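Local coordinates for vascular protein tyrosine phosphatase 1 (Rattus norvegicus, PDB 3I36) that probably removes phosphate from phosphotyrosine residues of proteins, the chain being the catalytic domain of a membrane-spanning receptor-type tyrosine phosphatase, at residues G45-Y50 against Q288-Y293; K112-T117 against I240-S245. One frame throughout, in Å; residues are numbered along the deposited sequence.

Interaction 1: G45-Y50 against Q288-Y293; sequences GFAEEY and QTEDQY
The phenol of Tyr-293 donates to the carboxylate of Glu-49, with OH 2.7 Å from OE2. The hydroxyl uses the lone pair of OE2 that points away from the other oxygen, and the carboxylate plane stands perpendicular to the ring. OE1 is hydrogen-bonded to the hydroxyl of Tyr-34, so two phenols hold this buried carboxylate. Tyr-50 supplies the apolar centre. With CG anti to the backbone N (chi1 -170°), its ring reaches across to the first turn of the other helix, and Glu-290 CA sits over one face, 3.9 Å from the centroid and 15° off the normal, a CH-pi contact. Beside this, the two tyrosine side chains run past one another, pointing opposite ways with their rings obliquely inclined, and Tyr-50 CD1 lies 3.4 Å from Tyr-293 CB. The Tyr-50 hydroxyl bonds to the carbonyl oxygen of Val-287. In fold terms, the long N-terminal helix 28-53 packs here on the start of the last helix, 290-305, of the phosphatase domain. That start is a capping box: Thr-289 OG1 accepts from Gln-292 N at 3.0 Å, and Gln-292 OE1 takes a weak bond from Thr-289 N. The same OE1 also accepts from Gln-288 N at 2.7 Å, tying down the backbone of Gln-288, a probable substrate-binding residue. On the more open side, the extended chain of Glu-290 brings OE1 to 3.4 Å from Ala-47 CB, and a water donates to both Ala-47 O and Glu-290 OE1.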
ATOM      1  N   GLY A  45       1.800   7.539 -24.875  1.00 14.61           N
ATOM      2  CA  GLY A  45       1.494   8.650 -24.003  1.00 13.95           C
ATOM      3  C   GLY A  45       1.605   8.249 -22.544  1.00 17.07           C
ATOM      4  O   GLY A  45       2.157   8.988 -21.730  1.00 18.19           O
ATOM      5  N   PHE A  46       1.059   7.087 -22.201  1.00 16.44           N
ATOM      6  CA  PHE A  46       1.205   6.584 -20.840  1.00 15.86           C
ATOM      7  C   PHE A  46       2.670   6.333 -20.519  1.00 16.12           C
ATOM      8  O   PHE A  46       3.133   6.630 -19.422  1.00 16.68           O
ATOM      9  CB  PHE A  46       0.406   5.298 -20.649  1.00 18.81           C
ATOM     10  CG  PHE A  46      -1.074   5.508 -20.629  1.00 21.17           C
ATOM     11  CD1 PHE A  46      -1.915   4.697 -21.373  1.00 24.96           C
ATOM     12  CD2 PHE A  46      -1.628   6.520 -19.860  1.00 22.53           C
ATOM     13  CE1 PHE A  46      -3.281   4.890 -21.346  1.00 23.47           C
ATOM     14  CE2 PHE A  46      -2.994   6.718 -19.836  1.00 23.44           C
ATOM     15  CZ  PHE A  46      -3.819   5.904 -20.573  1.00 17.89           C
ATOM     16  N   ALA A  47       3.395   5.773 -21.477  1.00 12.90           N
ATOM     17  CA  ALA A  47       4.815   5.514 -21.294  1.00 19.76           C
ATOM     18  C   ALA A  47       5.555   6.816 -21.023  1.00 17.01           C
ATOM     19  O   ALA A  47       6.463   6.863 -20.196  1.00 18.26           O
ATOM     20  CB  ALA A  47       5.397   4.800 -22.522  1.00 19.19           C
ATOM     21  N   GLU A  48       5.158   7.874 -21.724  1.00 16.24           N
ATOM     22  CA  GLU A  48       5.776   9.178 -21.547  1.00 20.73           C
ATOM     23  C   GLU A  48       5.494   9.744 -20.159  1.00 18.80           C
ATOM     24  O   GLU A  48       6.385  10.288 -19.499  1.00 15.99           O
ATOM     25  CB  GLU A  48       5.272  10.154 -22.609  1.00 23.32           C
ATOM     26  CG  GLU A  48       5.916  11.527 -22.520  1.00 31.92           C
ATOM     27  CD  GLU A  48       5.471  12.442 -23.650  1.00 37.00           C
ATOM     28  OE1 GLU A  48       4.289  12.363 -24.049  1.00 33.20           O
ATOM     29  OE2 GLU A  48       6.307  13.230 -24.141  1.00 41.41           O
ATOM     30  N   GLU A  49       4.248   9.626 -19.720  1.00 15.14           N
ATOM     31  CA  GLU A  49       3.887  10.125 -18.399  1.00 17.75           C
ATOM     32  C   GLU A  49       4.693   9.373 -17.364  1.00 19.33           C
ATOM     33  O   GLU A  49       5.246   9.956 -16.435  1.00 16.98           O
ATOM     34  CB  GLU A  49       2.399   9.915 -18.132  1.00 17.23           C
ATOM     35  CG  GLU A  49       1.518  10.878 -18.870  1.00 22.26           C
ATOM     36  CD  GLU A  49       0.050  10.619 -18.617  1.00 22.46           C
ATOM     37  OE1 GLU A  49      -0.772  11.120 -19.404  1.00 22.18           O
ATOM     38  OE2 GLU A  49      -0.274   9.911 -17.639  1.00 26.43           O
ATOM     39  N   TYR A  50       4.752   8.058 -17.537  1.00 14.33           N
ATOM     40  CA  TYR A  50       5.403   7.213 -16.564  1.00 17.23           C
ATOM     41  C   TYR A  50       6.907   7.474 -16.553  1.00 18.22           C
ATOM     42  O   TYR A  50       7.537   7.475 -15.500  1.00 18.72           O
ATOM     43  CB  TYR A  50       5.101   5.748 -16.873  1.00 14.73           C
ATOM     44  CG  TYR A  50       5.545   4.843 -15.772  1.00 19.52           C
ATOM     45  CD1 TYR A  50       4.877   4.826 -14.552  1.00 13.34           C
ATOM     46  CD2 TYR A  50       6.643   4.015 -15.939  1.00 16.27           C
ATOM     47  CE1 TYR A  50       5.297   3.999 -13.529  1.00 15.74           C
ATOM     48  CE2 TYR A  50       7.064   3.191 -14.935  1.00 15.66           C
ATOM     49  CZ  TYR A  50       6.392   3.190 -13.730  1.00 16.96           C
ATOM     50  OH  TYR A  50       6.826   2.366 -12.742  1.00 16.72           O
ATOM     51  N   GLN A 288       5.233   0.596  -9.737  1.00 12.55           N
ATOM     52  CA  GLN A 288       6.617   0.255  -9.988  1.00 13.23           C
ATOM     53  C   GLN A 288       6.873  -0.144 -11.427  1.00 13.95           C
ATOM     54  O   GLN A 288       8.011  -0.150 -11.872  1.00 18.20           O
ATOM     55  CB  GLN A 288       7.009  -0.882  -9.061  1.00 16.52           C
ATOM     56  CG  GLN A 288       8.440  -1.316  -9.206  1.00 21.41           C
ATOM     57  CD  GLN A 288       8.797  -2.327  -8.167  1.00 25.10           C
ATOM     58  OE1 GLN A 288       7.923  -3.037  -7.653  1.00 21.31           O
ATOM     59  NE2 GLN A 288      10.077  -2.387  -7.815  1.00 24.95           N
ATOM     60  N   THR A 289       5.809  -0.473 -12.150  1.00 14.04           N
ATOM     61  CA  THR A 289       5.943  -0.845 -13.543  1.00 17.58           C
ATOM     62  C   THR A 289       5.010   0.013 -14.392  1.00 18.62           C
ATOM     63  O   THR A 289       3.998   0.515 -13.921  1.00 13.24           O
ATOM     64  CB  THR A 289       5.608  -2.343 -13.774  1.00 14.62           C
ATOM     65  OG1 THR A 289       4.203  -2.552 -13.579  1.00 20.11           O
ATOM     66  CG2 THR A 289       6.373  -3.211 -12.799  1.00 23.14           C
ATOM     67  N   GLU A 290       5.363   0.179 -15.651  1.00 19.93           N
ATOM     68  CA  GLU A 290       4.509   0.902 -16.561  1.00 16.34           C
ATOM     69  C   GLU A 290       3.157   0.195 -16.677  1.00 15.60           C
ATOM     70  O   GLU A 290       2.128   0.841 -16.761  1.00 18.68           O
ATOM     71  CB  GLU A 290       5.191   0.971 -17.918  1.00 16.38           C
ATOM     72  CG  GLU A 290       4.535   1.873 -18.889  1.00 23.70           C
ATOM     73  CD  GLU A 290       5.273   1.849 -20.195  1.00 23.39           C
ATOM     74  OE1 GLU A 290       6.372   2.423 -20.232  1.00 24.01           O
ATOM     75  OE2 GLU A 290       4.762   1.234 -21.152  1.00 28.41           O
ATOM     76  N   ASP A 291       3.162  -1.133 -16.666  1.00 20.23           N
ATOM     77  CA  ASP A 291       1.914  -1.886 -16.750  1.00 19.81           C
ATOM     78  C   ASP A 291       0.992  -1.480 -15.605  1.00 18.16           C
ATOM     79  O   ASP A 291      -0.211  -1.273 -15.789  1.00 18.38           O
ATOM     80  CB  ASP A 291       2.174  -3.401 -16.686  1.00 24.56           C
ATOM     81  CG  ASP A 291       2.952  -3.923 -17.887  1.00 39.31           C
ATOM     82  OD1 ASP A 291       3.333  -3.129 -18.772  1.00 37.72           O
ATOM     83  OD2 ASP A 291       3.174  -5.149 -17.946  1.00 49.97           O
ATOM     84  N   GLN A 292       1.556  -1.348 -14.412  1.00 15.53           N
ATOM     85  CA  GLN A 292       0.748  -0.906 -13.286  1.00 14.39           C
ATOM     86  C   GLN A 292       0.182   0.476 -13.531  1.00 13.38           C
ATOM     87  O   GLN A 292      -0.967   0.740 -13.207  1.00 16.16           O
ATOM     88  CB  GLN A 292       1.555  -0.910 -11.986  1.00 16.91           C
ATOM     89  CG  GLN A 292       1.810  -2.316 -11.498  1.00 18.28           C
ATOM     90  CD  GLN A 292       2.838  -2.377 -10.402  1.00 19.28           C
ATOM     91  OE1 GLN A 292       3.401  -1.357 -10.007  1.00 17.53           O
ATOM     92  NE2 GLN A 292       3.100  -3.579  -9.909  1.00 16.86           N
ATOM     93  N   TYR A 293       1.005   1.364 -14.070  1.00 16.40           N
ATOM     94  CA  TYR A 293       0.566   2.727 -14.325  1.00 17.24           C
ATOM     95  C   TYR A 293      -0.569   2.743 -15.344  1.00 16.40           C
ATOM     96  O   TYR A 293      -1.528   3.495 -15.204  1.00 16.27           O
ATOM     97  CB  TYR A 293       1.729   3.563 -14.833  1.00 13.16           C
ATOM     98  CG  TYR A 293       1.414   5.033 -14.961  1.00 17.73           C
ATOM     99  CD1 TYR A 293       1.464   5.864 -13.859  1.00 18.60           C
ATOM    100  CD2 TYR A 293       1.058   5.584 -16.184  1.00 15.46           C
ATOM    101  CE1 TYR A 293       1.184   7.203 -13.960  1.00 19.61           C
ATOM    102  CE2 TYR A 293       0.785   6.933 -16.301  1.00 18.30           C
ATOM    103  CZ  TYR A 293       0.844   7.736 -15.176  1.00 23.66           C
ATOM    104  OH  TYR A 293       0.576   9.080 -15.261  1.00 18.75           O
TER
HETATM  105  O   HOH W   1       7.582   4.631 -19.443  1.00 17.86           O

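Interaction 2: K112-T117 against I240-S245; sequences KDFIAT and ILVHCS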
ATOM      1  N   LYS A 112      -1.399  11.251   5.921  1.00 16.71           N
ATOM      2  CA  LYS A 112      -1.080   9.981   6.568  1.00 14.85           C
ATOM      3  C   LYS A 112      -2.186   8.945   6.428  1.00 13.86           C
ATOM      4  O   LYS A 112      -2.340   8.065   7.281  1.00 15.54           O
ATOM      5  CB  LYS A 112      -0.754  10.209   8.039  1.00 17.39           C
ATOM      6  CG  LYS A 112       0.504  11.024   8.289  1.00 17.06           C
ATOM      7  CD  LYS A 112       0.827  11.038   9.782  1.00 27.20           C
ATOM      8  CE  LYS A 112       2.223  11.562  10.055  1.00 37.27           C
ATOM      9  NZ  LYS A 112       2.512  11.571  11.514  1.00 46.12           N
ATOM     10  N   ASP A 113      -2.940   9.032   5.339  1.00 11.78           N
ATOM     11  CA  ASP A 113      -4.028   8.081   5.116  1.00 13.85           C
ATOM     12  C   ASP A 113      -3.512   6.671   5.011  1.00 12.26           C
ATOM     13  O   ASP A 113      -4.223   5.718   5.316  1.00 12.91           O
ATOM     14  CB  ASP A 113      -4.788   8.421   3.843  1.00 11.48           C
ATOM     15  CG  ASP A 113      -5.631   9.652   4.002  1.00 15.47           C
ATOM     16  OD1 ASP A 113      -6.106  10.158   2.975  1.00 14.73           O
ATOM     17  OD2 ASP A 113      -5.797  10.110   5.159  1.00 12.66           O
ATOM     18  N   PHE A 114      -2.280   6.534   4.543  1.00 13.20           N
ATOM     19  CA  PHE A 114      -1.723   5.217   4.314  1.00 10.85           C
ATOM     20  C   PHE A 114      -0.351   5.115   4.914  1.00  9.24           C
ATOM     21  O   PHE A 114       0.346   6.102   5.062  1.00 10.31           O
ATOM     22  CB  PHE A 114      -1.566   4.946   2.814  1.00 11.50           C
ATOM     23  CG  PHE A 114      -2.857   4.860   2.080  1.00 14.45           C
ATOM     24  CD1 PHE A 114      -3.377   5.973   1.447  1.00 10.81           C
ATOM     25  CD2 PHE A 114      -3.561   3.663   2.025  1.00 16.12           C
ATOM     26  CE1 PHE A 114      -4.571   5.892   0.755  1.00 12.40           C
ATOM     27  CE2 PHE A 114      -4.759   3.582   1.334  1.00 12.76           C
ATOM     28  CZ  PHE A 114      -5.256   4.695   0.696  1.00 12.95           C
ATOM     29  N   ILE A 115       0.035   3.893   5.219  1.00  9.89           N
ATOM     30  CA  ILE A 115       1.433   3.574   5.378  1.00  9.13           C
ATOM     31  C   ILE A 115       1.716   2.528   4.333  1.00 10.11           C
ATOM     32  O   ILE A 115       1.043   1.496   4.277  1.00 11.94           O
ATOM     33  CB  ILE A 115       1.726   3.001   6.738  1.00  9.68           C
ATOM     34  CG1 ILE A 115       1.583   4.094   7.792  1.00 10.86           C
ATOM     35  CG2 ILE A 115       3.135   2.392   6.750  1.00  9.59           C
ATOM     36  CD1 ILE A 115       1.590   3.566   9.199  1.00 12.40           C
ATOM     37  N   ALA A 116       2.680   2.809   3.470  1.00  8.67           N
ATOM     38  CA  ALA A 116       3.133   1.797   2.536  1.00  9.76           C
ATOM     39  C   ALA A 116       4.360   1.157   3.154  1.00 10.13           C
ATOM     40  O   ALA A 116       5.293   1.836   3.568  1.00  9.62           O
ATOM     41  CB  ALA A 116       3.481   2.409   1.183  1.00  8.09           C
ATOM     42  N   THR A 117       4.356  -0.158   3.221  1.00 10.05           N
ATOM     43  CA  THR A 117       5.474  -0.841   3.825  1.00 14.53           C
ATOM     44  C   THR A 117       5.749  -2.122   3.068  1.00 15.93           C
ATOM     45  O   THR A 117       4.912  -2.585   2.297  1.00 11.21           O
ATOM     46  CB  THR A 117       5.198  -1.123   5.316  1.00 10.25           C
ATOM     47  OG1 THR A 117       6.398  -1.579   5.942  1.00  9.28           O
ATOM     48  CG2 THR A 117       4.104  -2.179   5.478  1.00 11.18           C
ATOM     49  N   ILE A 240      -4.135   3.339   6.740  1.00 10.09           N
ATOM     50  CA  ILE A 240      -4.301   1.997   6.211  1.00 10.50           C
ATOM     51  C   ILE A 240      -2.902   1.511   5.890  1.00  9.47           C
ATOM     52  O   ILE A 240      -2.155   2.165   5.159  1.00  9.30           O
ATOM     53  CB  ILE A 240      -5.147   1.978   4.926  1.00 12.64           C
ATOM     54  CG1 ILE A 240      -6.530   2.591   5.206  1.00 11.18           C
ATOM     55  CG2 ILE A 240      -5.278   0.547   4.380  1.00  8.50           C
ATOM     56  CD1 ILE A 240      -7.253   2.957   3.947  1.00 14.88           C
ATOM     57  N   LEU A 241      -2.543   0.366   6.445  1.00  8.56           N
ATOM     58  CA  LEU A 241      -1.217  -0.170   6.199  1.00 10.85           C
ATOM     59  C   LEU A 241      -1.355  -1.028   4.956  1.00  8.85           C
ATOM     60  O   LEU A 241      -2.142  -1.970   4.921  1.00 11.68           O
ATOM     61  CB  LEU A 241      -0.749  -0.994   7.388  1.00 12.88           C
ATOM     62  CG  LEU A 241       0.673  -1.554   7.358  1.00 12.08           C
ATOM     63  CD1 LEU A 241       0.947  -2.184   8.705  1.00  9.96           C
ATOM     64  CD2 LEU A 241       0.864  -2.599   6.268  1.00 19.13           C
ATOM     65  N   VAL A 242      -0.618  -0.668   3.919  1.00  8.25           N
ATOM     66  CA  VAL A 242      -0.717  -1.385   2.659  1.00  7.44           C
ATOM     67  C   VAL A 242       0.643  -1.943   2.355  1.00  9.52           C
ATOM     68  O   VAL A 242       1.639  -1.258   2.511  1.00  9.51           O
ATOM     69  CB  VAL A 242      -1.143  -0.471   1.518  1.00 10.10           C
ATOM     70  CG1 VAL A 242      -1.344  -1.293   0.219  1.00 12.57           C
ATOM     71  CG2 VAL A 242      -2.424   0.239   1.885  1.00  8.89           C
ATOM     72  N   HIS A 243       0.698  -3.211   1.968  1.00 11.79           N
ATOM     73  CA  HIS A 243       1.984  -3.789   1.611  1.00  9.27           C
ATOM     74  C   HIS A 243       1.778  -4.878   0.592  1.00 13.61           C
ATOM     75  O   HIS A 243       0.696  -5.461   0.492  1.00 13.05           O
ATOM     76  CB  HIS A 243       2.696  -4.359   2.833  1.00 10.12           C
ATOM     77  CG  HIS A 243       2.103  -5.643   3.320  1.00 12.36           C
ATOM     78  ND1 HIS A 243       2.506  -6.870   2.846  1.00 15.70           N
ATOM     79  CD2 HIS A 243       1.124  -5.886   4.223  1.00 10.52           C
ATOM     80  CE1 HIS A 243       1.812  -7.824   3.448  1.00 16.21           C
ATOM     81  NE2 HIS A 243       0.962  -7.254   4.283  1.00 12.48           N
ATOM     82  N   CYS A 244       2.819  -5.128  -0.186  1.00 12.44           N
ATOM     83  CA  CYS A 244       2.880  -6.310  -1.018  1.00 11.20           C
ATOM     84  C   CYS A 244       4.216  -6.907  -0.627  1.00 14.86           C
ATOM     85  O   CYS A 244       4.440  -7.189   0.550  1.00 14.38           O
ATOM     86  CB  CYS A 244       2.825  -5.935  -2.503  1.00 10.70           C
ATOM     87  SG  CYS A 244       3.712  -4.387  -2.904  1.00 14.86           S
ATOM     88  N   SER A 245       5.116  -7.056  -1.589  1.00 13.01           N
ATOM     89  CA  SER A 245       6.486  -7.504  -1.361  0.50 13.53           C
ATOM     90  C   SER A 245       7.344  -6.340  -0.877  1.00 12.96           C
ATOM     91  O   SER A 245       7.748  -6.219   0.286  1.00 11.08           O
ATOM     92  CB  SER A 245       7.066  -8.001  -2.697  0.50 12.49           C
ATOM     93  OG  SER A 245       6.973  -7.001  -3.724  0.50 11.74           O
TER
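Ile-240 meets the other strand through both backbone polar atoms: its N donates to Asp-113 O at 2.8 Å, and its O accepts from Ile-115 N at 2.8 Å, the donor standing 37° out of the carbonyl plane. Its side chain lies alongside Phe-114, pointing the same way, and CD1 reaches ring atom CE2 at 3.7 Å. Leu-241 turns to the other face of the sheet. There its CD2 presses on Thr-117 CG2 at 3.4 Å, tighter than usual for two carbons; the methyl of Thr-117 is directed there because OG1 is anti to the backbone N (chi1 -170°), where it bonds Asn-101 O. Val-242 resumes the ladder, its N 2.8 Å from Ile-115 O in a nearly straight bond (175° at the hydrogen), while its O receives Thr-117 N at 3.0 Å. Its CG2 touches Phe-114 CD2 at 3.6 Å, so Ile-240 and Val-242 both pack on that phenyl ring, on the face turned to helix 249-267. Ile-115 thus straddles Ile-240 and Val-242 through its N and O, as in a parallel ladder. His-243 swings its ring away from Thr-117; ND1, 3.0 Å from Cys-244 O, donates nearly in the ring plane, and NE2 pairs with the hydroxyl of Tyr-157, leaving the imidazole held at both nitrogens. At Cys-244 and Ser-245 the chain leaves the sheet. The strand runs out into the loop from Cys-244 to Arg-250, which enters the start of helix 249-267: the phosphate-binding P-loop of the protein tyrosine phosphatases, with Cys-244 the probable phosphocysteine nucleophile.

In the fold
The two contacts differ in depth: interaction 2 is buried, its centre about 4 Å from that of the chain, whereas interaction 1 is partly buried, about 18 Å out. They share no helix or strand, their nearest atoms are about 6 Å apart, and in sequence interaction 2 falls wholly between the two segments of interaction 1. Chemistry follows place. Between the strands, four backbone bonds set the register and apolar groups, including one phenyl ring, pack on both faces; between the helices, tyrosine rings, a phenol-to-carboxylate bond and a bridging water do the joining. Each contributes to the probable substrate site: the side chains of Gln-288 and Cys-244 are about 6 Å apart.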